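PDB 2ZC0: alanine glyoxylate transaminase from Thermococcus litoralis, which catalyses the pyridoxal-phosphate-dependent transfer of the amino group of alanine to glyoxylate, working as a homodimer. Local coordinates for the interface of chains A and B. Sequence-based numbering; all coordinates share one arbitrary frame. Chains: chain A/B, Alanine glyoxylate transaminase.

Contact 1: the interface of chains A and B. Residues chain A 66, 69-70; chain B 44, 46-47, 49, 51.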
ATOM      1  N   PRO A  66       2.356 -25.066  35.274  1.00 51.02           N
ATOM      2  CA  PRO A  66       3.564 -24.470  34.688  1.00 50.65           C
ATOM      3  C   PRO A  66       3.289 -23.746  33.371  1.00 50.01           C
ATOM      4  O   PRO A  66       3.942 -22.755  33.050  1.00 49.36           O
ATOM      5  CB  PRO A  66       4.498 -25.674  34.513  1.00 52.01           C
ATOM      6  CG  PRO A  66       3.550 -26.837  34.365  1.00 52.94           C
ATOM      7  CD  PRO A  66       2.509 -26.524  35.421  1.00 51.25           C
ATOM      8  N   VAL A  69       2.873 -19.785  32.738  1.00 44.40           N
ATOM      9  CA  VAL A  69       3.940 -18.791  32.671  1.00 44.66           C
ATOM     10  C   VAL A  69       4.654 -18.852  31.325  1.00 45.08           C
ATOM     11  O   VAL A  69       5.626 -18.132  31.086  1.00 45.16           O
ATOM     12  CB  VAL A  69       4.978 -19.015  33.789  1.00 44.63           C
ATOM     13  CG1 VAL A  69       5.915 -20.170  33.421  1.00 43.12           C
ATOM     14  CG2 VAL A  69       5.756 -17.746  34.036  1.00 47.69           C
ATOM     15  N   MET A  70       4.145 -19.697  30.436  1.00 43.66           N
ATOM     16  CA  MET A  70       4.771 -19.888  29.137  1.00 42.64           C
ATOM     17  C   MET A  70       3.906 -19.505  27.941  1.00 42.82           C
ATOM     18  O   MET A  70       2.745 -19.117  28.080  1.00 42.81           O
ATOM     19  CB  MET A  70       5.192 -21.355  28.984  1.00 41.48           C
ATOM     20  CG  MET A  70       6.168 -21.887  30.036  1.00 42.45           C
ATOM     21  SD  MET A  70       6.729 -23.567  29.606  1.00 46.83           S
ATOM     22  CE  MET A  70       5.392 -24.571  30.209  1.00 41.67           C
TER
ATOM     23  N   PRO B  44      11.128 -20.445  28.699  1.00 43.61           N
ATOM     24  CA  PRO B  44      12.111 -20.509  29.780  1.00 44.12           C
ATOM     25  C   PRO B  44      11.653 -21.689  30.631  1.00 45.51           C
ATOM     26  O   PRO B  44      10.552 -22.199  30.420  1.00 46.61           O
ATOM     27  CB  PRO B  44      11.935 -19.166  30.488  1.00 45.17           C
ATOM     28  CG  PRO B  44      10.478 -18.875  30.298  1.00 42.76           C
ATOM     29  CD  PRO B  44      10.237 -19.280  28.856  1.00 42.82           C
ATOM     30  N   PRO B  46       9.833 -23.297  33.364  1.00 44.40           N
ATOM     31  CA  PRO B  46       8.779 -22.901  34.300  1.00 44.35           C
ATOM     32  C   PRO B  46       9.089 -23.306  35.740  1.00 46.43           C
ATOM     33  O   PRO B  46       8.456 -22.822  36.680  1.00 44.77           O
ATOM     34  CB  PRO B  46       7.544 -23.594  33.730  1.00 44.76           C
ATOM     35  CG  PRO B  46       8.120 -24.834  33.115  1.00 43.17           C
ATOM     36  CD  PRO B  46       9.345 -24.323  32.426  1.00 43.18           C
ATOM     37  N   GLU B  47      10.066 -24.194  35.906  1.00 48.88           N
ATOM     38  CA  GLU B  47      10.483 -24.645  37.232  1.00 50.03           C
ATOM     39  C   GLU B  47      11.604 -23.744  37.747  1.00 49.06           C
ATOM     40  O   GLU B  47      11.881 -23.707  38.945  1.00 50.04           O
ATOM     41  CB  GLU B  47      10.971 -26.100  37.196  1.00 52.09           C
ATOM     42  CG  GLU B  47       9.986 -27.083  36.588  1.00 54.50           C
ATOM     43  CD  GLU B  47       8.606 -26.979  37.199  1.00 55.97           C
ATOM     44  OE1 GLU B  47       8.510 -26.911  38.442  1.00 57.88           O
ATOM     45  OE2 GLU B  47       7.619 -26.972  36.434  1.00 56.67           O
ATOM     46  N   ILE B  49      11.446 -20.600  37.285  1.00 43.61           N
ATOM     47  CA  ILE B  49      10.728 -19.354  37.520  1.00 42.76           C
ATOM     48  C   ILE B  49       9.988 -19.523  38.850  1.00 41.54           C
ATOM     49  O   ILE B  49       9.345 -20.542  39.079  1.00 41.52           O
ATOM     50  CB  ILE B  49       9.728 -19.072  36.356  1.00 42.80           C
ATOM     51  CG1 ILE B  49      10.515 -18.721  35.092  1.00 42.13           C
ATOM     52  CG2 ILE B  49       8.782 -17.926  36.716  1.00 42.28           C
ATOM     53  CD1 ILE B  49       9.666 -18.487  33.878  1.00 41.39           C
ATOM     54  N   ARG B  51       7.309 -19.536  40.286  1.00 41.46           N
ATOM     55  CA  ARG B  51       5.865 -19.568  40.090  1.00 46.28           C
ATOM     56  C   ARG B  51       5.061 -19.245  41.349  1.00 46.80           C
ATOM     57  O   ARG B  51       4.159 -18.407  41.313  1.00 45.68           O
ATOM     58  CB  ARG B  51       5.440 -20.936  39.538  1.00 47.98           C
ATOM     59  CG  ARG B  51       6.036 -21.263  38.182  1.00 49.24           C
ATOM     60  CD  ARG B  51       5.009 -21.953  37.297  1.00 51.50           C
ATOM     61  NE  ARG B  51       4.436 -23.154  37.905  1.00 52.78           N
ATOM     62  CZ  ARG B  51       5.079 -24.310  38.033  1.00 54.75           C
ATOM     63  NH1 ARG B  51       4.476 -25.348  38.595  1.00 55.60           N
ATOM     64  NH2 ARG B  51       6.323 -24.432  37.593  1.00 55.92           N
TER
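The 3-10 helix 66-69 of chain A, with A:Met70 just after it, packs against the loop of chain B that carries B:Pro44 to B:Ile49 and against the first turn of helix 51-64. This is part of the dimer interface of a pyridoxal-phosphate-dependent aminotransferase of class I, and the side chains described here meet mainly through van der Waals contact. The ring of B:Pro46 is the hub. Its CB lies 3.8 Å from CB of A:Pro66 and is also touched by CG1 of A:Val69, whose side chain crosses the ring at about a right angle. On the CD side, 3.9 Å away, sits the sulfur SD of A:Met70; a bend at chi3 (-82°) turns the terminal methyl CE back toward CG of the same ring. The other branch of A:Val69, CG2, stands anti to the backbone N and meets CD1 of B:Ile49 tip to tip at 4.0 Å.

A:Pro66 also covers one face of the B:Arg51 guanidinium: its CA stands 3.6 Å from NE, displaced toward the rim of the group. That guanidinium is held from within chain B. Its NH2 donates to the carbonyl O of B:Pro46 at 2.8 Å, approaching from above the carbonyl plane, and forms a salt bridge with OE2 of B:Glu47 at 3.1 Å. These two links probably limit its rotation and keep its face turned to the proline, while tying the arginine to the loop that bears B:Pro46.

Contact 2: the interface of chains A and B. Residues chain A 271, 273-274; chain B 108, 112, 134, 137-138, 141.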
ATOM      1  N   GLN A 271      -1.028 -15.009  10.567  1.00 30.56           N
ATOM      2  CA  GLN A 271      -0.336 -13.761  10.883  1.00 29.74           C
ATOM      3  C   GLN A 271      -0.162 -13.475  12.372  1.00 31.12           C
ATOM      4  O   GLN A 271       0.736 -12.727  12.748  1.00 30.73           O
ATOM      5  CB  GLN A 271      -1.057 -12.570  10.245  1.00 28.94           C
ATOM      6  CG  GLN A 271      -2.450 -12.333  10.804  1.00 28.46           C
ATOM      7  CD  GLN A 271      -3.019 -10.940  10.512  1.00 31.29           C
ATOM      8  OE1 GLN A 271      -2.486 -10.182   9.698  1.00 28.98           O
ATOM      9  NE2 GLN A 271      -4.119 -10.613  11.175  1.00 25.95           N
ATOM     10  N   GLN A 273       0.983 -15.159  15.350  1.00 30.99           N
ATOM     11  CA  GLN A 273       2.163 -15.366  16.195  1.00 30.98           C
ATOM     12  C   GLN A 273       3.186 -14.220  16.045  1.00 31.51           C
ATOM     13  O   GLN A 273       3.714 -13.739  17.041  1.00 32.38           O
ATOM     14  CB  GLN A 273       2.809 -16.742  15.929  1.00 35.41           C
ATOM     15  CG  GLN A 273       3.937 -17.095  16.940  1.00 36.25           C
ATOM     16  CD  GLN A 273       4.387 -18.564  16.897  1.00 38.73           C
ATOM     17  OE1 GLN A 273       3.855 -19.420  17.617  1.00 36.58           O
ATOM     18  NE2 GLN A 273       5.379 -18.854  16.054  1.00 41.30           N
ATOM     19  N   PRO A 274       3.452 -13.755  14.806  1.00 30.65           N
ATOM     20  CA  PRO A 274       4.414 -12.658  14.609  1.00 30.34           C
ATOM     21  C   PRO A 274       3.925 -11.254  15.026  1.00 33.37           C
ATOM     22  O   PRO A 274       4.678 -10.279  14.919  1.00 31.52           O
ATOM     23  CB  PRO A 274       4.748 -12.725  13.113  1.00 29.30           C
ATOM     24  CG  PRO A 274       4.420 -14.144  12.730  1.00 30.14           C
ATOM     25  CD  PRO A 274       3.183 -14.459  13.539  1.00 30.49           C
TER
ATOM     26  N   THR B 108       7.572  -9.081  20.704  1.00 33.00           N
ATOM     27  CA  THR B 108       6.877  -9.402  19.451  1.00 33.53           C
ATOM     28  C   THR B 108       6.070  -8.176  19.042  1.00 33.74           C
ATOM     29  O   THR B 108       6.224  -7.640  17.934  1.00 34.19           O
ATOM     30  CB  THR B 108       5.893 -10.602  19.632  1.00 34.54           C
ATOM     31  OG1 THR B 108       6.638 -11.799  19.893  1.00 36.74           O
ATOM     32  CG2 THR B 108       5.033 -10.808  18.383  1.00 31.50           C
ATOM     33  N   ASP B 112       6.395  -5.456  15.895  1.00 27.26           N
ATOM     34  CA  ASP B 112       5.278  -5.215  14.982  1.00 26.51           C
ATOM     35  C   ASP B 112       4.878  -3.739  14.979  1.00 26.33           C
ATOM     36  O   ASP B 112       4.624  -3.152  13.923  1.00 27.36           O
ATOM     37  CB  ASP B 112       4.080  -6.098  15.360  1.00 27.71           C
ATOM     38  CG  ASP B 112       2.813  -5.719  14.605  1.00 28.89           C
ATOM     39  OD1 ASP B 112       1.977  -4.986  15.191  1.00 34.04           O
ATOM     40  OD2 ASP B 112       2.659  -6.121  13.429  1.00 30.07           O
ATOM     41  N   ASN B 134      10.267 -15.188  13.470  1.00 30.61           N
ATOM     42  CA  ASN B 134       9.054 -14.384  13.650  1.00 30.42           C
ATOM     43  C   ASN B 134       9.197 -12.943  13.221  1.00 31.76           C
ATOM     44  O   ASN B 134       8.239 -12.334  12.714  1.00 30.45           O
ATOM     45  CB  ASN B 134       8.537 -14.460  15.078  1.00 31.17           C
ATOM     46  CG  ASN B 134       7.528 -15.569  15.252  1.00 34.28           C
ATOM     47  OD1 ASN B 134       7.189 -16.265  14.296  1.00 40.81           O
ATOM     48  ND2 ASN B 134       7.038 -15.744  16.468  1.00 36.84           N
ATOM     49  N   LEU B 137       9.071 -12.822   9.319  1.00 25.76           N
ATOM     50  CA  LEU B 137       7.677 -13.041   8.976  1.00 27.27           C
ATOM     51  C   LEU B 137       6.869 -11.760   9.301  1.00 28.96           C
ATOM     52  O   LEU B 137       6.037 -11.317   8.513  1.00 29.57           O
ATOM     53  CB  LEU B 137       7.170 -14.249   9.793  1.00 24.56           C
ATOM     54  CG  LEU B 137       6.619 -15.572   9.234  1.00 28.36           C
ATOM     55  CD1 LEU B 137       7.211 -15.942   7.885  1.00 21.34           C
ATOM     56  CD2 LEU B 137       6.857 -16.675  10.274  1.00 24.43           C
ATOM     57  N   ALA B 138       7.142 -11.148  10.451  1.00 28.19           N
ATOM     58  CA  ALA B 138       6.433  -9.931  10.843  1.00 25.71           C
ATOM     59  C   ALA B 138       6.642  -8.796   9.843  1.00 26.25           C
ATOM     60  O   ALA B 138       5.688  -8.115   9.452  1.00 24.87           O
ATOM     61  CB  ALA B 138       6.882  -9.475  12.236  1.00 21.38           C
ATOM     62  N   GLN B 141       5.048  -9.609   6.215  1.00 23.99           N
ATOM     63  CA  GLN B 141       3.603  -9.469   6.059  1.00 26.09           C
ATOM     64  C   GLN B 141       3.256  -7.977   6.111  1.00 25.38           C
ATOM     65  O   GLN B 141       2.123  -7.602   5.906  1.00 24.98           O
ATOM     66  CB  GLN B 141       2.818 -10.296   7.098  1.00 26.69           C
ATOM     67  CG  GLN B 141       3.046  -9.959   8.535  1.00 25.57           C
ATOM     68  CD  GLN B 141       2.545 -11.046   9.460  1.00 25.67           C
ATOM     69  OE1 GLN B 141       2.358 -12.191   9.048  1.00 27.56           O
ATOM     70  NE2 GLN B 141       2.330 -10.697  10.716  1.00 26.71           N
TER
HETATM   71  O   HOH W   1       7.073  -9.036  15.833  1.00 22.85           O
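A:Pro274 packs onto helix 133-140 of chain B, the main apolar contact of this patch in the dimer of a class I aminotransferase. It buries 100 Å² of its surface. Its CB rests 4.0 Å from CA of B:Ala138, and its CG is equally far from CB of B:Leu137; the proline ring packs against the helix, crossing the B:Asn134 side chain at about a right angle. CG2 of B:Thr108, on helix 106-118, approaches the carbonyl oxygens of A:Gln273 and A:Pro274.

The amide of B:Asn134 packs against the A:Gln273 side chain. Its ND2 lies 3.4 Å from CG of A:Gln273, the side chains crossing steeply with their amide planes 58° apart. With CG of A:Gln273 trans to its backbone N (chi1 -172°) and the chain beyond it extended, the glutamine runs past the asparagine.

Direct hydrogen bonding is supplied by B:Gln141, whose NE2 donates to the main-chain O of A:Gln271 near the end of helix 262-272. The bond is long, 3.3 Å, but nearly straight, and it uses a lone pair in the carbonyl plane. OE1 of the same amide packs against CA and CB of A:Gln271.

A water bridges the two backbones, 2.8 Å from O of A:Pro274 and 2.7 Å from O of B:Thr108.

Contact 3: the interface of chains A and B. Residues chain A 43-44, 251-252, 384; chain B 69-71.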
ATOM      1  N   ASP A  43     -14.031   1.682  31.770  1.00 45.47           N
ATOM      2  CA  ASP A  43     -13.631   0.592  32.638  1.00 46.29           C
ATOM      3  C   ASP A  43     -14.781   0.019  33.455  1.00 47.28           C
ATOM      4  O   ASP A  43     -15.774   0.691  33.706  1.00 48.84           O
ATOM      5  CB  ASP A  43     -12.535   1.067  33.594  1.00 44.11           C
ATOM      6  CG  ASP A  43     -11.226   1.316  32.890  1.00 44.49           C
ATOM      7  OD1 ASP A  43     -10.595   0.327  32.467  1.00 42.99           O
ATOM      8  OD2 ASP A  43     -10.829   2.490  32.749  1.00 42.35           O
ATOM      9  N   PRO A  44     -14.679  -1.257  33.842  1.00 47.87           N
ATOM     10  CA  PRO A  44     -15.743  -1.853  34.650  1.00 48.84           C
ATOM     11  C   PRO A  44     -15.434  -1.369  36.065  1.00 49.19           C
ATOM     12  O   PRO A  44     -14.358  -0.809  36.284  1.00 47.47           O
ATOM     13  CB  PRO A  44     -15.486  -3.343  34.496  1.00 49.19           C
ATOM     14  CG  PRO A  44     -13.983  -3.400  34.400  1.00 48.98           C
ATOM     15  CD  PRO A  44     -13.715  -2.283  33.408  1.00 47.66           C
ATOM     16  N   THR A 251     -11.221  -5.424  32.326  1.00 45.38           N
ATOM     17  CA  THR A 251     -10.740  -4.769  31.130  1.00 44.63           C
ATOM     18  C   THR A 251      -9.210  -4.784  30.924  1.00 43.05           C
ATOM     19  O   THR A 251      -8.741  -4.616  29.801  1.00 42.43           O
ATOM     20  CB  THR A 251     -11.271  -3.334  31.135  1.00 43.33           C
ATOM     21  OG1 THR A 251     -11.663  -2.957  29.812  1.00 47.00           O
ATOM     22  CG2 THR A 251     -10.240  -2.396  31.661  1.00 41.86           C
ATOM     23  N   GLY A 252      -8.442  -5.002  31.991  1.00 40.91           N
ATOM     24  CA  GLY A 252      -6.992  -5.016  31.868  1.00 39.68           C
ATOM     25  C   GLY A 252      -6.321  -6.373  31.631  1.00 39.96           C
ATOM     26  O   GLY A 252      -5.098  -6.436  31.516  1.00 36.64           O
ATOM     27  N   ARG A 384     -17.814   2.655  35.963  1.00 45.14           N
ATOM     28  CA  ARG A 384     -16.710   2.864  36.910  1.00 45.82           C
ATOM     29  C   ARG A 384     -17.022   3.703  38.151  1.00 44.10           C
ATOM     30  O   ARG A 384     -16.740   3.287  39.281  1.00 43.10           O
ATOM     31  CB  ARG A 384     -15.510   3.489  36.198  1.00 47.63           C
ATOM     32  CG  ARG A 384     -14.196   3.137  36.855  1.00 51.59           C
ATOM     33  CD  ARG A 384     -13.282   4.331  36.994  1.00 58.56           C
ATOM     34  NE  ARG A 384     -13.547   5.107  38.205  1.00 63.69           N
ATOM     35  CZ  ARG A 384     -14.422   6.107  38.296  1.00 65.82           C
ATOM     36  NH1 ARG A 384     -15.132   6.465  37.231  1.00 67.01           N
ATOM     37  NH2 ARG A 384     -14.578   6.752  39.453  1.00 64.59           N
TER
ATOM     38  N   VAL B  69      -6.972  -4.504  37.358  1.00 44.23           N
ATOM     39  CA  VAL B  69      -8.092  -5.093  36.637  1.00 43.89           C
ATOM     40  C   VAL B  69      -8.661  -4.154  35.559  1.00 42.51           C
ATOM     41  O   VAL B  69      -9.560  -4.526  34.792  1.00 42.03           O
ATOM     42  CB  VAL B  69      -9.193  -5.492  37.683  1.00 43.77           C
ATOM     43  CG1 VAL B  69     -10.571  -5.044  37.246  1.00 45.57           C
ATOM     44  CG2 VAL B  69      -9.158  -6.985  37.915  1.00 42.87           C
ATOM     45  N   MET B  70      -8.117  -2.946  35.490  1.00 40.62           N
ATOM     46  CA  MET B  70      -8.586  -1.964  34.526  1.00 42.08           C
ATOM     47  C   MET B  70      -7.535  -1.577  33.491  1.00 41.54           C
ATOM     48  O   MET B  70      -6.371  -1.958  33.595  1.00 42.88           O
ATOM     49  CB  MET B  70      -9.026  -0.686  35.250  1.00 45.81           C
ATOM     50  CG  MET B  70     -10.135  -0.843  36.294  1.00 47.19           C
ATOM     51  SD  MET B  70     -10.497   0.786  36.969  1.00 52.57           S
ATOM     52  CE  MET B  70      -9.330   0.871  38.301  1.00 50.77           C
ATOM     53  N   TYR B  71      -7.952  -0.803  32.493  1.00 40.10           N
ATOM     54  CA  TYR B  71      -7.027  -0.339  31.466  1.00 40.57           C
ATOM     55  C   TYR B  71      -5.893   0.431  32.113  1.00 40.47           C
ATOM     56  O   TYR B  71      -5.987   0.870  33.262  1.00 40.25           O
ATOM     57  CB  TYR B  71      -7.708   0.616  30.484  1.00 39.34           C
ATOM     58  CG  TYR B  71      -8.718  -0.014  29.560  1.00 39.79           C
ATOM     59  CD1 TYR B  71      -8.378  -1.089  28.742  1.00 38.25           C
ATOM     60  CD2 TYR B  71     -10.019   0.486  29.488  1.00 40.60           C
ATOM     61  CE1 TYR B  71      -9.314  -1.649  27.876  1.00 39.88           C
ATOM     62  CE2 TYR B  71     -10.954  -0.064  28.636  1.00 39.82           C
ATOM     63  CZ  TYR B  71     -10.601  -1.127  27.834  1.00 40.94           C
ATOM     64  OH  TYR B  71     -11.555  -1.668  27.010  1.00 40.39           O
TER
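The methyl CG2 of A:Thr251 sits over the centre of the B:Tyr71 ring, 3.5 Å above its plane, at the apolar heart of this dimer contact in the aminotransferase. The same methyl presses on CA of B:Met70, a tight fit. The B:Met70 side chain crosses A:Asp43 at about a right angle, CB of B:Met70 lying 3.8 Å from the carboxylate carbon CG of A:Asp43 and the sulfur SD near CB of A:Asp43.

Farther out, A:Asp43 turns its carboxylate to the partner backbone. CG lies anti to the carbonyl carbon (chi1 -70°), and OD1 takes a nearly straight bond from N of B:Tyr71 at 2.9 Å, on its syn side but 29° out of plane. The backbone N of A:Gly252 donates to O of B:Val69 at 3.1 Å. OG1 of A:Thr251 stands above the phenol end of the ring, 3.1 Å from OH of B:Tyr71 and crowded against CZ, so a hydrogen bond is doubtful. A leucine in place of B:Tyr71 would probably leave the A:Thr251 methyl without the flat face it packs on.

A:Thr251 also lines the PMP pocket; B:Tyr71, following 3-10 helix 66-69, is the family's partner-subunit tyrosine at this active site and probably reaches the cofactor phosphate.

The centres of the C-alpha atoms of contacts 1 and 2 lie about 24 Å apart, those of contacts 1 and 3 about 27 Å, and those of contacts 2 and 3 about 28 Å, so the subunits are joined at well-separated places. Contacts 1 and 3 draw on the same elements with the chains exchanged: residues 69 and 70 come from chain A in one and chain B in the other, and B:Pro44 recurs as A:Pro44. Contact 2 uses different elements, yet its B:Thr108, like A:Thr251 of contact 3, belongs to a PMP pocket. Dimerisation thus brings partner residues up to both active sites, consistent with the homodimer being the working unit.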